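Local coordinates for protein ATP-dependent RNA helicase HrpB (Escherichia coli, PDB 6EUD) that hydrolyses ATP to ADP and phosphate as a bacterial DExH-box NTPase of the DEAH/RHA helicase group that binds single-stranded RNA, at residues Ala436-Lys441 and Gly484-Ser489. Numbering follows the deposited sequence.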
loop_
_atom_site.group_PDB
_atom_site.type_symbol
_atom_site.label_atom_id
_atom_site.label_comp_id
_atom_site.label_asym_id
_atom_site.label_seq_id
_atom_site.Cartn_x
_atom_site.Cartn_y
_atom_site.Cartn_z
ATOM N N ALA A 436 -3.082 32.103 4.555
ATOM C CA ALA A 436 -2.651 31.204 5.620
ATOM C C ALA A 436 -3.821 30.839 6.546
ATOM O O ALA A 436 -4.084 29.645 6.764
ATOM C CB ALA A 436 -1.514 31.811 6.408
ATOM N N ALA A 437 -4.508 31.854 7.085
ATOM C CA ALA A 437 -5.630 31.628 7.997
ATOM C C ALA A 437 -6.736 30.805 7.313
ATOM O O ALA A 437 -7.375 29.957 7.937
ATOM C CB ALA A 437 -6.190 32.951 8.498
ATOM N N THR A 438 -6.948 31.052 6.026
ATOM C CA THR A 438 -7.918 30.276 5.264
ATOM C C THR A 438 -7.497 28.800 5.197
ATOM O O THR A 438 -8.297 27.900 5.481
ATOM C CB THR A 438 -8.093 30.842 3.837
ATOM O OG1 THR A 438 -8.441 32.236 3.910
ATOM C CG2 THR A 438 -9.178 30.079 3.096
ATOM N N ALA A 439 -6.242 28.562 4.826
ATOM C CA ALA A 439 -5.701 27.209 4.766
ATOM C C ALA A 439 -5.803 26.478 6.115
ATOM O O ALA A 439 -6.096 25.287 6.151
ATOM C CB ALA A 439 -4.230 27.235 4.279
ATOM N N ALA A 440 -5.582 27.188 7.217
ATOM C CA ALA A 440 -5.526 26.562 8.541
ATOM C C ALA A 440 -6.896 26.060 8.966
ATOM O O ALA A 440 -7.029 24.981 9.568
ATOM C CB ALA A 440 -4.977 27.547 9.580
ATOM N N LYS A 441 -7.910 26.858 8.666
ATOM C CA LYS A 441 -9.278 26.482 8.964
ATOM C C LYS A 441 -9.711 25.290 8.106
ATOM O O LYS A 441 -10.279 24.316 8.618
ATOM C CB LYS A 441 -10.226 27.661 8.743
ATOM C CG LYS A 441 -11.681 27.275 8.937
ATOM C CD LYS A 441 -12.442 28.297 9.743
ATOM C CE LYS A 441 -13.727 27.673 10.233
ATOM N NZ LYS A 441 -14.543 28.648 10.997
ATOM N N GLY A 484 -3.772 36.974 10.234
ATOM C CA GLY A 484 -4.483 37.022 8.967
ATOM C C GLY A 484 -5.984 36.831 9.139
ATOM O O GLY A 484 -6.430 36.328 10.166
ATOM N N GLU A 485 -6.765 37.235 8.135
ATOM C CA GLU A 485 -8.222 37.055 8.161
ATOM C C GLU A 485 -8.650 36.027 7.117
ATOM O O GLU A 485 -8.384 36.207 5.927
ATOM C CB GLU A 485 -8.932 38.379 7.906
ATOM C CG GLU A 485 -8.512 39.482 8.849
ATOM C CD GLU A 485 -9.573 39.796 9.866
ATOM O OE1 GLU A 485 -10.495 38.967 10.004
ATOM O OE2 GLU A 485 -9.483 40.862 10.517
ATOM N N ALA A 486 -9.296 34.944 7.544
ATOM C CA ALA A 486 -9.674 33.907 6.575
ATOM C C ALA A 486 -10.787 34.426 5.642
ATOM O O ALA A 486 -11.613 35.261 6.043
ATOM C CB ALA A 486 -10.107 32.635 7.286
ATOM N N ASP A 487 -10.777 33.969 4.391
ATOM C CA ASP A 487 -11.793 34.368 3.420
ATOM C C ASP A 487 -12.088 33.235 2.439
ATOM O O ASP A 487 -11.175 32.703 1.796
ATOM C CB ASP A 487 -11.373 35.622 2.643
ATOM C CG ASP A 487 -12.547 36.241 1.849
ATOM O OD1 ASP A 487 -12.944 35.666 0.806
ATOM O OD2 ASP A 487 -13.073 37.302 2.269
ATOM N N SER A 488 -13.375 32.907 2.295
ATOM C CA SER A 488 -13.809 31.752 1.507
ATOM C C SER A 488 -13.422 31.880 0.036
ATOM O O SER A 488 -13.242 30.885 -0.655
ATOM C CB SER A 488 -15.321 31.553 1.621
ATOM O OG SER A 488 -15.990 32.685 1.112
ATOM N N SER A 489 -13.273 33.103 -0.445
ATOM C CA SER A 489 -12.857 33.282 -1.826
ATOM C C SER A 489 -11.415 32.845 -2.037
ATOM O O SER A 489 -10.944 32.824 -3.161
ATOM C CB SER A 489 -13.016 34.742 -2.265
ATOM O OG SER A 489 -12.008 35.586 -1.713
#
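G484 begins the extended run that the loop 484-489 lays across helix 433-447, and its carbonyl O sits 3.8 Å from the methyl CB of A437. At E485 the side chain turns from the helix, but the backbone N donates a hydrogen bond to OD1 of D434, one turn before T438. A486 makes the closest backbone approach, its CA 4.2 Å from that of T438. Its backbone N lies 3.8 Å from A437 CB, and its own CB packs against the same methyl at 4.1 Å; F461 of helix 457-462 also touches this alanine. D487 supplies the hydrogen bond between 484-489 and 436-441: its backbone N donates to OG1 of T438 over 2.9 Å, nearly straight at 167°. With chi1 at -55°, T438 OG1 is anti to its own carbonyl carbon, and it also bonds to O of D434 in the preceding turn. CG2 of T438 comes within 3.5 Å of D487 O, and the T438 side chain also touches F461, I491 and L494. Beyond, D487 OD1 accepts from S489 N in an Asx turn, and from S489 OG at 2.7 Å, as the chain enters the 3-10 segment. The example illustrates how one buried threonine hydroxyl can serve two backbones: engaged by its own helix and by an otherwise exposed loop, it pins extended chain to a small-residue helix face.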